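Local atomic coordinates of Serine/threonine-protein kinase PknI (Mycobacterium tuberculosis, PDB entry 5XLM), a protein that phosphorylates serine and threonine residues of proteins and slows mycobacterial growth within the infected host, its extracellular sensor domain being the part described here. Residues A[50-55]-A[162-167]; A[44-49]-A[60-65]. All blocks are in the same frame, centred on the assembly; numbering follows the deposited sequence.

Contact 1: residues A[50-55]-A[162-167]; sequences TYDYTP and QGAVIR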
loop_
_atom_site.group_PDB
_atom_site.type_symbol
_atom_site.label_atom_id
_atom_site.label_comp_id
_atom_site.label_asym_id
_atom_site.label_seq_id
_atom_site.Cartn_x
_atom_site.Cartn_y
_atom_site.Cartn_z
ATOM N N THR A 50 -16.308 -3.012 2.935
ATOM C CA THR A 50 -17.219 -3.221 4.050
ATOM C C THR A 50 -17.325 -1.959 4.898
ATOM O O THR A 50 -16.393 -1.153 4.963
ATOM C CB THR A 50 -16.766 -4.391 4.937
ATOM O OG1 THR A 50 -15.502 -4.076 5.537
ATOM C CG2 THR A 50 -16.632 -5.667 4.119
ATOM N N TYR A 51 -18.476 -1.803 5.549
ATOM C CA TYR A 51 -18.756 -0.694 6.462
ATOM C C TYR A 51 -19.100 -1.307 7.816
ATOM O O TYR A 51 -20.233 -1.750 8.029
ATOM C CB TYR A 51 -19.891 0.178 5.927
ATOM C CG TYR A 51 -20.152 1.445 6.714
ATOM C CD1 TYR A 51 -19.506 2.631 6.390
ATOM C CD2 TYR A 51 -21.058 1.460 7.767
ATOM C CE1 TYR A 51 -19.746 3.795 7.099
ATOM C CE2 TYR A 51 -21.305 2.620 8.485
ATOM C CZ TYR A 51 -20.648 3.785 8.142
ATOM O OH TYR A 51 -20.885 4.942 8.851
ATOM N N ASP A 52 -18.122 -1.328 8.726
ATOM C CA ASP A 52 -18.236 -2.045 10.000
ATOM C C ASP A 52 -18.572 -3.519 9.763
ATOM O O ASP A 52 -19.555 -4.051 10.285
ATOM C CB ASP A 52 -19.262 -1.385 10.924
ATOM C CG ASP A 52 -18.717 -0.150 11.617
ATOM O OD1 ASP A 52 -17.500 -0.109 11.897
ATOM O OD2 ASP A 52 -19.507 0.776 11.890
ATOM N N TYR A 53 -17.744 -4.170 8.940
ATOM C CA TYR A 53 -17.845 -5.588 8.598
ATOM C C TYR A 53 -19.075 -5.917 7.756
ATOM O O TYR A 53 -19.198 -7.039 7.254
ATOM C CB TYR A 53 -17.834 -6.458 9.860
ATOM C CG TYR A 53 -16.556 -6.370 10.667
ATOM C CD1 TYR A 53 -15.340 -6.767 10.125
ATOM C CD2 TYR A 53 -16.569 -5.905 11.976
ATOM C CE1 TYR A 53 -14.172 -6.693 10.861
ATOM C CE2 TYR A 53 -15.406 -5.827 12.719
ATOM C CZ TYR A 53 -14.210 -6.223 12.158
ATOM O OH TYR A 53 -13.051 -6.148 12.897
ATOM N N THR A 54 -19.992 -4.955 7.584
ATOM C CA THR A 54 -21.151 -5.237 6.738
ATOM C C THR A 54 -20.850 -4.826 5.302
ATOM O O THR A 54 -20.381 -3.704 5.072
ATOM C CB THR A 54 -22.393 -4.509 7.241
ATOM O OG1 THR A 54 -22.386 -3.154 6.774
ATOM C CG2 THR A 54 -22.426 -4.509 8.766
ATOM N N PRO A 55 -21.102 -5.695 4.322
ATOM C CA PRO A 55 -20.622 -5.437 2.958
ATOM C C PRO A 55 -21.262 -4.206 2.330
ATOM O O PRO A 55 -22.471 -3.989 2.429
ATOM C CB PRO A 55 -21.011 -6.711 2.199
ATOM C CG PRO A 55 -21.177 -7.754 3.255
ATOM C CD PRO A 55 -21.710 -7.029 4.451
ATOM N N GLN A 162 -19.906 9.116 12.009
ATOM C CA GLN A 162 -18.667 9.467 12.706
ATOM C C GLN A 162 -18.247 8.302 13.595
ATOM O O GLN A 162 -18.730 8.142 14.717
ATOM C CB GLN A 162 -18.860 10.743 13.515
ATOM C CG GLN A 162 -17.697 11.100 14.424
ATOM C CD GLN A 162 -18.120 11.979 15.584
ATOM O OE1 GLN A 162 -19.237 12.496 15.610
ATOM N NE2 GLN A 162 -17.232 12.144 16.557
ATOM N N GLY A 163 -17.332 7.475 13.092
ATOM C CA GLY A 163 -16.757 6.435 13.923
ATOM C C GLY A 163 -16.665 5.049 13.313
ATOM O O GLY A 163 -16.124 4.134 13.940
ATOM N N ALA A 164 -17.185 4.871 12.102
ATOM C CA ALA A 164 -17.149 3.563 11.469
ATOM C C ALA A 164 -15.754 3.266 10.925
ATOM O O ALA A 164 -14.857 4.114 10.926
ATOM C CB ALA A 164 -18.184 3.474 10.355
ATOM N N VAL A 165 -15.575 2.034 10.456
ATOM C CA VAL A 165 -14.300 1.560 9.925
ATOM C C VAL A 165 -14.572 0.910 8.575
ATOM O O VAL A 165 -15.236 -0.131 8.505
ATOM C CB VAL A 165 -13.606 0.572 10.869
ATOM C CG1 VAL A 165 -12.315 0.064 10.243
ATOM C CG2 VAL A 165 -13.329 1.224 12.213
ATOM N N ILE A 166 -14.055 1.512 7.509
ATOM C CA ILE A 166 -14.200 0.977 6.160
ATOM C C ILE A 166 -12.990 0.108 5.845
ATOM O O ILE A 166 -11.843 0.553 5.972
ATOM C CB ILE A 166 -14.345 2.109 5.132
ATOM C CG1 ILE A 166 -15.481 3.050 5.531
ATOM C CG2 ILE A 166 -14.585 1.533 3.749
ATOM C CD1 ILE A 166 -15.693 4.194 4.564
ATOM N N ARG A 167 -13.243 -1.129 5.428
ATOM C CA ARG A 167 -12.193 -2.087 5.112
ATOM C C ARG A 167 -12.319 -2.510 3.657
ATOM O O ARG A 167 -13.407 -2.879 3.205
ATOM C CB ARG A 167 -12.264 -3.308 6.032
ATOM C CG ARG A 167 -11.978 -2.991 7.490
ATOM C CD ARG A 167 -12.064 -4.233 8.359
ATOM N NE ARG A 167 -11.859 -3.925 9.770
ATOM C CZ ARG A 167 -12.826 -3.537 10.595
ATOM N NH1 ARG A 167 -14.068 -3.405 10.148
ATOM N NH2 ARG A 167 -12.556 -3.276 11.866
HETATM O O HOH W 1 -15.333 -2.472 12.334
#

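Contact 2: residues A[44-49]-A[60-65]; sequences IQRSKQ and PDVNTW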
loop_
_atom_site.group_PDB
_atom_site.type_symbol
_atom_site.label_atom_id
_atom_site.label_comp_id
_atom_site.label_asym_id
_atom_site.label_seq_id
_atom_site.Cartn_x
_atom_site.Cartn_y
_atom_site.Cartn_z
ATOM N N ILE A 44 -6.508 -2.653 -5.085
ATOM C CA ILE A 44 -7.454 -2.263 -4.047
ATOM C C ILE A 44 -8.824 -2.771 -4.479
ATOM O O ILE A 44 -9.457 -2.198 -5.368
ATOM C CB ILE A 44 -7.455 -0.746 -3.829
ATOM C CG1 ILE A 44 -6.048 -0.263 -3.476
ATOM C CG2 ILE A 44 -8.429 -0.363 -2.728
ATOM C CD1 ILE A 44 -5.506 -0.856 -2.192
ATOM N N GLN A 45 -9.283 -3.854 -3.850
ATOM C CA GLN A 45 -10.479 -4.567 -4.299
ATOM C C GLN A 45 -11.715 -3.933 -3.668
ATOM O O GLN A 45 -12.302 -4.438 -2.708
ATOM C CB GLN A 45 -10.363 -6.047 -3.969
ATOM C CG GLN A 45 -9.127 -6.693 -4.566
ATOM C CD GLN A 45 -8.943 -8.122 -4.113
ATOM O OE1 GLN A 45 -9.431 -8.518 -3.054
ATOM N NE2 GLN A 45 -8.239 -8.911 -4.917
ATOM N N ARG A 46 -12.124 -2.801 -4.248
ATOM C CA ARG A 46 -13.274 -2.050 -3.758
ATOM C C ARG A 46 -14.598 -2.768 -3.983
ATOM O O ARG A 46 -15.616 -2.337 -3.429
ATOM C CB ARG A 46 -13.310 -0.664 -4.411
ATOM C CG ARG A 46 -12.515 0.395 -3.654
ATOM C CD ARG A 46 -12.478 1.723 -4.399
ATOM N NE ARG A 46 -11.856 2.775 -3.597
ATOM C CZ ARG A 46 -10.553 3.045 -3.594
ATOM N NH1 ARG A 46 -10.078 4.017 -2.829
ATOM N NH2 ARG A 46 -9.726 2.342 -4.358
ATOM N N SER A 47 -14.616 -3.850 -4.765
ATOM C CA SER A 47 -15.828 -4.649 -4.890
ATOM C C SER A 47 -16.132 -5.441 -3.627
ATOM O O SER A 47 -17.201 -6.054 -3.545
ATOM C CB SER A 47 -15.717 -5.605 -6.076
ATOM O OG SER A 47 -14.640 -6.511 -5.905
ATOM N N LYS A 48 -15.219 -5.448 -2.653
ATOM C CA LYS A 48 -15.403 -6.156 -1.391
ATOM C C LYS A 48 -15.368 -5.202 -0.203
ATOM O O LYS A 48 -15.095 -5.627 0.925
ATOM C CB LYS A 48 -14.335 -7.238 -1.232
ATOM C CG LYS A 48 -14.297 -8.253 -2.362
ATOM C CD LYS A 48 -12.912 -8.873 -2.464
ATOM C CE LYS A 48 -12.933 -10.189 -3.221
ATOM N NZ LYS A 48 -11.576 -10.798 -3.278
ATOM N N GLN A 49 -15.639 -3.922 -0.438
ATOM C CA GLN A 49 -15.589 -2.923 0.619
ATOM C C GLN A 49 -16.672 -3.177 1.663
ATOM O O GLN A 49 -17.812 -3.515 1.330
ATOM C CB GLN A 49 -15.753 -1.530 0.015
ATOM C CG GLN A 49 -15.850 -0.417 1.028
ATOM C CD GLN A 49 -15.784 0.947 0.381
ATOM O OE1 GLN A 49 -15.157 1.121 -0.665
ATOM N NE2 GLN A 49 -16.436 1.926 0.996
ATOM N N PRO A 60 -15.438 -0.930 -9.607
ATOM C CA PRO A 60 -14.539 -2.078 -9.749
ATOM C C PRO A 60 -13.304 -2.004 -8.856
ATOM O O PRO A 60 -13.015 -0.957 -8.274
ATOM C CB PRO A 60 -14.134 -2.002 -11.218
ATOM C CG PRO A 60 -14.074 -0.527 -11.478
ATOM C CD PRO A 60 -15.142 0.112 -10.608
ATOM N N ASP A 61 -12.588 -3.120 -8.757
ATOM C CA ASP A 61 -11.275 -3.111 -8.133
ATOM C C ASP A 61 -10.326 -2.245 -8.953
ATOM O O ASP A 61 -10.476 -2.104 -10.170
ATOM C CB ASP A 61 -10.729 -4.535 -8.019
ATOM C CG ASP A 61 -11.729 -5.494 -7.400
ATOM O OD1 ASP A 61 -12.623 -5.031 -6.661
ATOM O OD2 ASP A 61 -11.618 -6.713 -7.652
ATOM N N VAL A 62 -9.340 -1.658 -8.280
ATOM C CA VAL A 62 -8.434 -0.700 -8.905
ATOM C C VAL A 62 -7.001 -1.180 -8.718
ATOM O O VAL A 62 -6.556 -1.395 -7.584
ATOM C CB VAL A 62 -8.611 0.715 -8.329
ATOM C CG1 VAL A 62 -7.574 1.656 -8.918
ATOM C CG2 VAL A 62 -10.018 1.226 -8.613
ATOM N N ASN A 63 -6.282 -1.338 -9.827
ATOM C CA ASN A 63 -4.885 -1.747 -9.817
ATOM C C ASN A 63 -3.983 -0.540 -10.041
ATOM O O ASN A 63 -4.274 0.319 -10.880
ATOM C CB ASN A 63 -4.607 -2.796 -10.896
ATOM C CG ASN A 63 -5.355 -4.090 -10.662
ATOM O OD1 ASN A 63 -4.837 -5.016 -10.038
ATOM N ND2 ASN A 63 -6.580 -4.164 -11.166
ATOM N N THR A 64 -2.890 -0.483 -9.284
ATOM C CA THR A 64 -1.859 0.532 -9.449
ATOM C C THR A 64 -0.500 -0.138 -9.322
ATOM O O THR A 64 -0.372 -1.216 -8.736
ATOM C CB THR A 64 -1.990 1.663 -8.417
ATOM O OG1 THR A 64 -2.012 1.109 -7.096
ATOM C CG2 THR A 64 -3.264 2.463 -8.650
ATOM N N TRP A 65 0.520 0.507 -9.878
ATOM C CA TRP A 65 1.866 -0.048 -9.900
ATOM C C TRP A 65 2.823 0.854 -9.139
ATOM O O TRP A 65 2.748 2.084 -9.232
ATOM C CB TRP A 65 2.350 -0.260 -11.336
ATOM C CG TRP A 65 1.779 -1.502 -11.940
ATOM C CD1 TRP A 65 2.385 -2.722 -12.029
ATOM C CD2 TRP A 65 0.476 -1.657 -12.511
ATOM N NE1 TRP A 65 1.543 -3.624 -12.635
ATOM C CE2 TRP A 65 0.364 -2.995 -12.938
ATOM C CE3 TRP A 65 -0.605 -0.792 -12.712
ATOM C CZ2 TRP A 65 -0.783 -3.489 -13.553
ATOM C CZ3 TRP A 65 -1.747 -1.286 -13.322
ATOM C CH2 TRP A 65 -1.826 -2.622 -13.734
#

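Contact 1: residues A[50-55]-A[162-167]
Y53 has CG anti to its carbonyl carbon (chi1 -63°), and R167 extends from CG to NE over the same side of the turn. The Y53 ring and the R167 guanidinium lie face to face, their planes 6° apart. NH1 sits over the ring centre and NH2 toward the hydroxyl end; CZ of R167 is 3.9 Å from the Y53 centroid, an off-centre cation-pi stack.

Y51 has CG anti to its backbone N (chi1 -173°), and its ring receives CB of A164 over one face, 3.8 Å from the centroid, as a CH-pi contact. CG1 of I166 approaches the same ring obliquely.

The backbones pair antiparallel: T50 N donates to R167 O (2.9 Å) and R167 N to T50 O. Beyond them D52 N reaches V165 O (3.1 Å), while V165 N returns to D52 OD1 (3.2 Å) from above the carboxylate plane. The type I' turn from Y51 to T54 makes a beta hairpin tip here, and I166 bonds onward to V152 of strand 146-154.

The guanidinium is thus layered between the Y53 ring and CG1 of V165, which covers its opposite face. At its edge a water accepts from R167 NH1 and donates to D52 OD1; with D52 OD1 and R167 NH1 5.1 Å apart, the opposite charges meet only through this relay, and any direct attraction between them is probably modest.

Contact 2: residues A[44-49]-A[60-65]
A break in strand 38-51, within an antiparallel sheet, is spanned by D61, whose carboxylate takes two hydrogen bonds from S47. S47 OG donates to the syn lone pair of D61 OD1 at 2.6 Å, and S47 N meets the same oxygen at 3.0 Å, nearly along its C-O bond. OG of S47 stands between its own backbone N and carbonyl carbon (chi1 61°), which lets hydroxyl and amide converge on one acceptor. The carboxylate crosses the Q45 side chain at a slant, OD1 of D61 lying 3.7 Å from Q45 CB.

Within the two segments the one bridge is I44 with V62, a hydrogen-bonded antiparallel pair: I44 N donates to V62 O (2.8 Å) and V62 N to I44 O (3.0 Å). The pairing continues beyond, T64 with I42, while Q45 bonds through its backbone to P169 of strand 165-174 as well. Strand 38-51 is interrupted next to the I44-V62 pair, since Q45 centres an inverse gamma turn and R46 and S47 form a short 3-10 segment. I44 O therefore also accepts from R46 N, the two donors arriving from opposite faces of its carbonyl plane.

R46 runs out in an extended chain, and its NH2 comes within 4.4 Å of V62 CG2. On the other side of the backbone K48 NZ donates to Q45 OE1 (3.1 Å) from above the amide plane, while Q45 NE2 bonds to E43.

Contacts 1 and 2 lie in one antiparallel sheet of the extracellular sensor domain, with centres about 16 Å apart, and share strand 38-51. Along the chain their segments alternate: 44-49, 50-55, 60-65, then 162-167 after a long intervening span. Contact 2 pairs this strand with strand 62-72, which follows after strand 54-55, whereas contact 1 pairs its far end with strand 165-174, the last strand of the modelled chain. Strand 38-51 lies between strands 62-72 and 165-174 and so brings early and late parts of the sequence together. Q49 packs against I166 and R167 where the two contacts meet. Both belong to this monomer; the whole kinase probably functions as a dimer.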